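PDB 4UOJ: beta-mannosidase GH2 from Hypocrea lixii, which probably hydrolyses terminal beta-D-mannose residues from the non-reducing ends of beta-mannosides, as a glycoside hydrolase of family 2. Local coordinates for residues 323-328 and 343-348; 266-271 and 297-302; 406-411 and 434-439. All coordinates share one frame; numbering follows the deposited sequence.

Contact 1. Residues 323-328 and 343-348; sequences LYNITV and QRRVGF. With NAG (2-acetamido-2-deoxy-beta-D-glucopyranose), chain S.
Arg345 and Asn325, facing each other as a non-hydrogen-bonded pair of an antiparallel hairpin, illustrate how a glycosylated strand can be packed. From its CB, Arg345 first passes the sugar, 3.6 Å from O6 of the NAG that is covalently joined to Asn325 ND2. Its CG then lies 3.3 Å from Asn325 OD1. At CD the chain reaches Leu323, and a bend about the CG-CD bond (chi3 67°) turns the guanidinium so that Leu323 CD1 rests over one face, 3.6 Å from NE and toward the rim. The tip, NH2, ends in a salt bridge with Glu438. Gln343 NE2 donates to NAG O5 (3.1 Å) and weakly to O6, which helps orient the sugar beside the strand. On the face that carries Tyr324, Ile326, Arg344 and Val346, Ile326 CG2 meets Val346 CG1 at 3.8 Å; further on, Phe348 turns its edge toward Tyr324 in an offset edge-to-face pair, planes at 89°. Tyr324 OH bonds to Lys311 N. Four backbone hydrogen bonds tie Tyr324 to Val346 and Ile326 to Arg344. Strand 340-346 is outermost in its sheet, 324-331 pairs onward with 269-276, and Val346 and Ile326 pack on strands 227-237 and 252-261 of the facing sheet.

Contact 2. Residues 266-271 and 297-302; sequences KHASMS and MTVTGS. With MAN (alpha-D-mannopyranose), chain F.
Met270 and Val299 meet between two strands of facing layers, a worked example of sandwich packing in which these two segments meet without any backbone bond between them. The segment 297-302 begins at Met297, whose CG lies near O3 of a mannose. Thr298 also faces this sugar: its OG1 is 2.5 Å from mannose O4, a very short and therefore doubtful distance for a hydrogen bond. Asp259 joins the same group, bonding to both the threonine hydroxyl and the mannose. Val299 turns the other way, toward 266-271. Its CG2 stands anti to the backbone N and CG1 takes the position between N and the carbonyl carbon, which sends CG2 out to meet Met270 tip to tip, 3.8 Å from SD. The same methyl also brushes Ala268 CB, more loosely, at 4.5 Å. The CB of Thr300 points away from 266-271, and its OG1 forms a hydrogen bond with Ser257 OG, but its backbone stays in the contact: Met270 SD sits over the peptide link, 3.4 Å from Thr300 C and 3.4 Å from Gly301 N. Having no side chain, Gly301 leaves the sulfur room to come this close. Met270 reaches there with chi2 extended (180°) and a turn at chi3 (97°) that carries CE back to 3.9 Å from Val299 O. The axes of the short strand segments 269-271 and 298-302 approach to 7.9 Å, at 54° to one another. Strand 298-305 lies between 252-261 and 288-294, with Val299 resting on Leu258; strand 269-276 belongs to the other sheet, between 283-286 and 324-331, and Met270 packs on Leu289 and Val292 of strand 288-294, with a backbone hydrogen bond to Leu289.

Contact 3. Residues 406-411 and 434-439; sequences RLFDSV and DIADER. With CD (cadmium ion), chain B; CD (cadmium ion), chain U.
Arg439 and Asp409 form the salt bridge that ties these two helices together. Both terminal nitrogens converge on a single carboxylate oxygen: NH1 lies 2.8 Å and NH2 3.0 Å from Asp409 OD1, which sits in the guanidinium plane at its edge. The grip is uneven on the acid side. NH1 arrives on the anti side of OD1, close to the carboxylate plane, whereas NH2 comes from above it, and the two flat groups are turned 45° apart. The arginine has further partners, with NH1 also bridged to Glu412 and NH2 bonded to Asn405, while the second oxygen of Asp409 accepts from Gln919; together these should hold the guanidinium's rotation and, by gathering acids around it, favour its charge. An extended chain from CG to NE carries the group toward helix 401-413 and passes obliquely across Phe408, whose CB is 3.6 Å from NE and covers one guanidinium face near the rim. Over one face of the Phe408 ring comes Ile435 CG2, a CH-pi contact 3.9 Å from the ring centroid, and Ala436 CB meets CE1 at 4.0 Å. On the remote flank of helix 434-439, Asp434 chelates a cadmium ion through both oxygens, with Asp430 and two waters among the other ligands, and Glu438 binds a second cadmium through OE2. The axes of segments 406-411 and 434-439 run at 36°, 11.0 Å apart at closest approach. Helices 401-413 and 430-439 alternate with parallel strands 380-389, 418-421 and 442-446, and pairing of such successive helices on the outside of the strands is characteristic of the (beta/alpha)8 barrel of family 2 glycosidases.

How the contacts relate
All three contacts are buried, yet they lie at different distances from the chain centre: contact 3 about 11 Å (centre to centre), contact 1 about 24 Å and contact 2 about 36 Å. Contacts 1 and 2 belong to one beta sandwich, consistent with an immunoglobulin-like domain; contact 1 pairs strands within a layer, contact 2 spans the layers, and they meet where Val328 CG1 packs on Met270 CE at 3.8 Å. Contact 3 joins barrel helices by charge and an aromatic ring. The Arg345-Glu438 salt bridge, with Leu323 CD1 packed near Asp437 O, joins contact 1 to contact 3; contacts 2 and 3 do not touch. Chemistry thus follows the place of each pair.

Contact 1. Residues 323-328 and 343-348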
# COMPACT_ATOMS: atom_id res chain seq x y z
N LEU A 323 -8.20 -4.42 20.46
CA LEU A 323 -9.26 -4.92 19.61
C LEU A 323 -10.30 -5.66 20.44
O LEU A 323 -10.02 -6.08 21.56
CB LEU A 323 -8.71 -5.79 18.45
CG LEU A 323 -7.86 -5.06 17.39
CD1 LEU A 323 -7.11 -6.06 16.53
CD2 LEU A 323 -8.68 -4.13 16.52
N TYR A 324 -11.51 -5.76 19.90
CA TYR A 324 -12.65 -6.41 20.55
C TYR A 324 -13.37 -7.28 19.55
O TYR A 324 -13.44 -6.94 18.38
CB TYR A 324 -13.62 -5.37 21.13
CG TYR A 324 -13.09 -4.60 22.33
CD1 TYR A 324 -13.30 -5.06 23.63
CD2 TYR A 324 -12.41 -3.40 22.17
CE1 TYR A 324 -12.83 -4.36 24.73
CE2 TYR A 324 -11.94 -2.68 23.26
CZ TYR A 324 -12.14 -3.17 24.54
OH TYR A 324 -11.68 -2.46 25.62
N ASN A 325 -13.91 -8.39 20.04
CA ASN A 325 -14.71 -9.29 19.21
C ASN A 325 -16.18 -9.05 19.47
O ASN A 325 -16.68 -9.31 20.56
CB ASN A 325 -14.36 -10.76 19.49
CG ASN A 325 -13.17 -11.24 18.67
OD1 ASN A 325 -12.34 -10.46 18.22
ND2 ASN A 325 -13.08 -12.54 18.49
N ILE A 326 -16.88 -8.56 18.45
CA ILE A 326 -18.32 -8.28 18.55
C ILE A 326 -19.12 -9.37 17.84
O ILE A 326 -18.86 -9.68 16.68
CB ILE A 326 -18.71 -6.84 18.09
CG1 ILE A 326 -20.23 -6.61 18.21
CG2 ILE A 326 -18.21 -6.54 16.68
CD1 ILE A 326 -20.72 -5.18 18.06
N THR A 327 -20.07 -9.97 18.56
CA THR A 327 -20.93 -11.01 18.02
C THR A 327 -22.34 -10.47 18.07
O THR A 327 -22.85 -10.20 19.16
CB THR A 327 -20.72 -12.35 18.75
OG1 THR A 327 -19.33 -12.67 18.75
CG2 THR A 327 -21.49 -13.50 18.10
N VAL A 328 -22.95 -10.28 16.89
CA VAL A 328 -24.31 -9.75 16.76
C VAL A 328 -25.24 -10.92 16.51
O VAL A 328 -25.00 -11.70 15.59
CB VAL A 328 -24.44 -8.69 15.65
CG1 VAL A 328 -25.80 -8.00 15.70
CG2 VAL A 328 -23.32 -7.65 15.73
N GLN A 343 -20.01 -12.30 13.37
CA GLN A 343 -18.89 -11.87 14.19
C GLN A 343 -17.83 -11.08 13.44
O GLN A 343 -17.43 -11.42 12.36
CB GLN A 343 -18.23 -13.06 14.85
CG GLN A 343 -17.43 -12.65 16.04
CD GLN A 343 -16.01 -13.15 16.02
OE1 GLN A 343 -15.74 -14.27 16.46
NE2 GLN A 343 -15.08 -12.31 15.53
N ARG A 344 -17.35 -10.03 14.07
CA ARG A 344 -16.28 -9.18 13.53
C ARG A 344 -15.35 -8.75 14.65
O ARG A 344 -15.77 -8.62 15.78
CB ARG A 344 -16.84 -7.94 12.81
CG ARG A 344 -17.61 -8.20 11.52
CD ARG A 344 -16.76 -8.77 10.40
NE ARG A 344 -17.51 -8.96 9.15
CZ ARG A 344 -18.20 -10.06 8.85
NH1 ARG A 344 -18.28 -11.05 9.71
NH2 ARG A 344 -18.84 -10.16 7.69
N ARG A 345 -14.08 -8.52 14.31
CA ARG A 345 -13.10 -7.97 15.23
C ARG A 345 -13.01 -6.46 14.92
O ARG A 345 -12.78 -6.05 13.77
CB ARG A 345 -11.75 -8.69 15.10
CG ARG A 345 -10.78 -8.33 16.23
CD ARG A 345 -9.52 -9.17 16.21
NE ARG A 345 -8.71 -8.87 15.04
CZ ARG A 345 -7.55 -9.43 14.78
NH1 ARG A 345 -7.04 -10.33 15.61
NH2 ARG A 345 -6.88 -9.09 13.69
N VAL A 346 -13.26 -5.65 15.94
CA VAL A 346 -13.33 -4.19 15.84
C VAL A 346 -12.41 -3.49 16.83
O VAL A 346 -11.91 -4.09 17.77
CB VAL A 346 -14.80 -3.70 16.08
CG1 VAL A 346 -15.72 -4.20 14.98
CG2 VAL A 346 -15.33 -4.14 17.45
N GLY A 347 -12.25 -2.19 16.62
CA GLY A 347 -11.48 -1.32 17.48
C GLY A 347 -12.25 -0.06 17.81
O GLY A 347 -13.04 0.41 17.00
N PHE A 348 -12.01 0.49 19.00
CA PHE A 348 -12.64 1.74 19.41
C PHE A 348 -11.61 2.84 19.21
O PHE A 348 -10.63 2.92 19.96
CB PHE A 348 -13.14 1.68 20.87
CG PHE A 348 -14.38 0.84 21.05
CD1 PHE A 348 -14.30 -0.55 21.20
CD2 PHE A 348 -15.64 1.45 21.12
CE1 PHE A 348 -15.44 -1.31 21.37
CE2 PHE A 348 -16.79 0.68 21.31
CZ PHE A 348 -16.69 -0.69 21.43
C1 NAG S . -11.88 -13.05 18.00
C2 NAG S . -11.36 -14.40 18.47
C3 NAG S . -10.22 -14.86 17.57
C4 NAG S . -10.64 -14.79 16.10
C5 NAG S . -11.19 -13.42 15.75
C6 NAG S . -11.68 -13.40 14.30
C7 NAG S . -11.67 -14.49 20.87
C8 NAG S . -11.03 -14.39 22.23
N2 NAG S . -10.85 -14.28 19.83
O3 NAG S . -9.88 -16.21 17.94
O4 NAG S . -9.50 -15.07 15.27
O5 NAG S . -12.29 -13.14 16.63
O6 NAG S . -12.19 -12.09 14.00
O7 NAG S . -12.88 -14.73 20.73

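Contact 2. Residues 266-271 and 297-302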
# COMPACT_ATOMS: atom_id res chain seq x y z
N LYS A 266 -40.89 -10.45 10.86
CA LYS A 266 -41.17 -9.14 11.45
C LYS A 266 -40.91 -9.11 12.97
O LYS A 266 -40.92 -10.16 13.61
CB LYS A 266 -42.62 -8.69 11.14
CG LYS A 266 -42.91 -8.48 9.65
CD LYS A 266 -42.51 -7.08 9.17
CE LYS A 266 -41.86 -7.08 7.80
NZ LYS A 266 -42.81 -7.45 6.71
N HIS A 267 -40.68 -7.89 13.51
CA HIS A 267 -40.37 -7.62 14.93
C HIS A 267 -39.11 -8.37 15.35
O HIS A 267 -39.12 -9.09 16.36
CB HIS A 267 -41.54 -7.95 15.91
CG HIS A 267 -42.89 -7.45 15.51
ND1 HIS A 267 -44.00 -8.28 15.50
CD2 HIS A 267 -43.29 -6.21 15.12
CE1 HIS A 267 -45.03 -7.55 15.10
NE2 HIS A 267 -44.63 -6.30 14.85
N ALA A 268 -38.05 -8.23 14.55
CA ALA A 268 -36.77 -8.87 14.83
C ALA A 268 -36.06 -8.18 15.98
O ALA A 268 -36.13 -6.95 16.13
CB ALA A 268 -35.89 -8.88 13.59
N SER A 269 -35.42 -8.98 16.82
CA SER A 269 -34.65 -8.55 17.97
C SER A 269 -33.13 -8.70 17.69
O SER A 269 -32.71 -9.65 17.01
CB SER A 269 -35.06 -9.36 19.20
OG SER A 269 -34.16 -9.17 20.29
N MET A 270 -32.33 -7.77 18.21
CA MET A 270 -30.89 -7.80 18.04
C MET A 270 -30.19 -7.66 19.39
O MET A 270 -30.53 -6.79 20.17
CB MET A 270 -30.42 -6.67 17.12
CG MET A 270 -30.81 -6.83 15.67
SD MET A 270 -30.20 -5.43 14.71
CE MET A 270 -28.69 -6.12 14.08
N SER A 271 -29.20 -8.52 19.64
CA SER A 271 -28.36 -8.47 20.84
C SER A 271 -26.88 -8.58 20.46
O SER A 271 -26.55 -9.21 19.46
CB SER A 271 -28.75 -9.56 21.83
OG SER A 271 -28.44 -10.83 21.31
N MET A 297 -33.53 -8.05 2.96
CA MET A 297 -32.22 -8.70 3.18
C MET A 297 -31.26 -7.99 4.19
O MET A 297 -30.09 -8.34 4.25
CB MET A 297 -31.50 -8.94 1.82
CG MET A 297 -31.07 -7.65 1.08
SD MET A 297 -29.92 -7.86 -0.31
CE MET A 297 -30.95 -8.87 -1.43
N THR A 298 -31.75 -7.01 4.96
CA THR A 298 -30.92 -6.28 5.93
C THR A 298 -31.63 -6.05 7.26
O THR A 298 -32.82 -5.79 7.28
CB THR A 298 -30.37 -4.98 5.31
OG1 THR A 298 -29.66 -5.32 4.12
CG2 THR A 298 -29.45 -4.22 6.24
N VAL A 299 -30.89 -6.18 8.36
CA VAL A 299 -31.32 -5.91 9.72
C VAL A 299 -30.24 -5.02 10.39
O VAL A 299 -29.05 -5.32 10.31
CB VAL A 299 -31.68 -7.19 10.52
CG1 VAL A 299 -30.50 -8.15 10.65
CG2 VAL A 299 -32.29 -6.86 11.88
N THR A 300 -30.68 -3.91 10.99
CA THR A 300 -29.79 -2.91 11.60
C THR A 300 -30.28 -2.50 13.00
O THR A 300 -31.47 -2.37 13.23
CB THR A 300 -29.68 -1.67 10.68
OG1 THR A 300 -29.44 -2.10 9.34
CG2 THR A 300 -28.61 -0.69 11.14
N GLY A 301 -29.32 -2.29 13.90
CA GLY A 301 -29.55 -1.83 15.26
C GLY A 301 -28.31 -1.18 15.82
O GLY A 301 -27.23 -1.30 15.25
N SER A 302 -28.44 -0.50 16.97
CA SER A 302 -27.29 0.15 17.60
C SER A 302 -27.31 0.15 19.12
O SER A 302 -28.37 0.02 19.72
CB SER A 302 -27.12 1.58 17.08
OG SER A 302 -28.01 2.49 17.69
C1 MAN F . -29.00 -1.51 -0.75
C2 MAN F . -29.82 -2.73 -1.17
C3 MAN F . -30.59 -3.25 0.04
C4 MAN F . -29.67 -3.52 1.22
C5 MAN F . -28.72 -2.35 1.50
C6 MAN F . -27.57 -2.74 2.42
O2 MAN F . -28.96 -3.74 -1.66
O3 MAN F . -31.29 -4.45 -0.30
O4 MAN F . -30.47 -3.73 2.37
O5 MAN F . -28.11 -1.86 0.31
O6 MAN F . -26.69 -3.70 1.82

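Contact 3. Residues 406-411 and 434-439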
# COMPACT_ATOMS: atom_id res chain seq x y z
N ARG A 406 5.04 -11.44 6.01
CA ARG A 406 6.45 -11.09 5.78
C ARG A 406 6.59 -9.65 5.30
O ARG A 406 7.53 -8.94 5.71
CB ARG A 406 7.13 -12.05 4.81
CG ARG A 406 7.44 -13.44 5.38
CD ARG A 406 8.41 -14.20 4.50
NE ARG A 406 7.91 -14.41 3.15
CZ ARG A 406 7.33 -15.52 2.72
NH1 ARG A 406 7.14 -16.54 3.54
NH2 ARG A 406 6.92 -15.61 1.46
N LEU A 407 5.67 -9.21 4.44
CA LEU A 407 5.62 -7.83 3.93
C LEU A 407 5.36 -6.86 5.09
O LEU A 407 6.00 -5.82 5.20
CB LEU A 407 4.54 -7.69 2.85
CG LEU A 407 4.37 -6.30 2.20
CD1 LEU A 407 4.04 -6.44 0.72
CD2 LEU A 407 3.26 -5.49 2.87
N PHE A 408 4.44 -7.24 5.94
CA PHE A 408 4.12 -6.47 7.12
C PHE A 408 5.23 -6.40 8.16
O PHE A 408 5.31 -5.43 8.83
CB PHE A 408 2.76 -6.87 7.72
CG PHE A 408 1.63 -6.11 7.13
CD1 PHE A 408 1.27 -4.90 7.65
CD2 PHE A 408 0.95 -6.58 6.02
CE1 PHE A 408 0.24 -4.19 7.12
CE2 PHE A 408 -0.07 -5.86 5.47
CZ PHE A 408 -0.43 -4.67 6.02
N ASP A 409 6.04 -7.43 8.30
CA ASP A 409 7.22 -7.38 9.11
C ASP A 409 8.16 -6.31 8.61
O ASP A 409 8.72 -5.57 9.37
CB ASP A 409 7.97 -8.70 9.09
CG ASP A 409 7.25 -9.80 9.79
OD1 ASP A 409 6.36 -9.54 10.56
OD2 ASP A 409 7.58 -10.96 9.63
N SER A 410 8.32 -6.24 7.31
CA SER A 410 9.13 -5.24 6.67
C SER A 410 8.61 -3.82 6.81
O SER A 410 9.38 -2.90 6.81
CB SER A 410 9.31 -5.55 5.19
OG SER A 410 10.00 -6.74 5.03
N VAL A 411 7.31 -3.68 6.82
CA VAL A 411 6.60 -2.41 6.99
C VAL A 411 6.88 -1.86 8.41
O VAL A 411 7.27 -0.71 8.57
CB VAL A 411 5.09 -2.59 6.67
CG1 VAL A 411 4.21 -1.52 7.33
CG2 VAL A 411 4.85 -2.62 5.18
N ASP A 434 -7.09 -7.51 8.62
CA ASP A 434 -6.90 -8.16 9.93
C ASP A 434 -5.46 -8.05 10.42
O ASP A 434 -5.23 -7.86 11.61
CB ASP A 434 -7.27 -9.66 9.85
CG ASP A 434 -8.75 -9.92 9.73
OD1 ASP A 434 -9.56 -9.03 10.10
OD2 ASP A 434 -9.11 -11.04 9.31
N ILE A 435 -4.50 -8.19 9.48
CA ILE A 435 -3.07 -8.11 9.75
C ILE A 435 -2.74 -6.69 10.18
O ILE A 435 -2.10 -6.48 11.20
CB ILE A 435 -2.22 -8.61 8.55
CG1 ILE A 435 -2.46 -10.11 8.29
CG2 ILE A 435 -0.72 -8.35 8.78
CD1 ILE A 435 -1.89 -10.70 6.96
N ALA A 436 -3.22 -5.73 9.42
CA ALA A 436 -3.02 -4.35 9.73
C ALA A 436 -3.67 -3.91 11.03
O ALA A 436 -3.14 -3.07 11.70
CB ALA A 436 -3.41 -3.47 8.56
N ASP A 437 -4.84 -4.46 11.35
CA ASP A 437 -5.53 -4.20 12.60
C ASP A 437 -4.71 -4.65 13.79
O ASP A 437 -4.58 -3.93 14.75
CB ASP A 437 -6.85 -4.99 12.70
CG ASP A 437 -7.90 -4.59 11.69
OD1 ASP A 437 -7.83 -3.54 11.06
OD2 ASP A 437 -8.85 -5.35 11.56
N GLU A 438 -4.17 -5.86 13.71
CA GLU A 438 -3.40 -6.47 14.79
C GLU A 438 -2.05 -5.77 15.07
O GLU A 438 -1.61 -5.67 16.19
CB GLU A 438 -3.31 -8.05 14.72
CG GLU A 438 -2.88 -8.80 13.41
CD GLU A 438 -3.37 -10.24 13.35
OE1 GLU A 438 -4.14 -10.58 14.24
OE2 GLU A 438 -3.07 -11.04 12.45
N ARG A 439 -1.44 -5.29 14.00
CA ARG A 439 -0.10 -4.71 13.94
C ARG A 439 -0.07 -3.20 14.16
O ARG A 439 0.97 -2.66 14.55
CB ARG A 439 0.59 -5.05 12.64
CG ARG A 439 1.05 -6.50 12.58
CD ARG A 439 1.66 -6.76 11.23
NE ARG A 439 2.00 -8.16 11.03
CZ ARG A 439 3.24 -8.64 11.02
NH1 ARG A 439 4.27 -7.82 11.19
NH2 ARG A 439 3.43 -9.92 10.81
CD CD B . -11.50 -10.68 9.90
CD CD U . -3.86 -13.01 12.80
O HOH W 1 -11.49 -13.20 10.62
O HOH W 2 -13.11 -9.44 11.61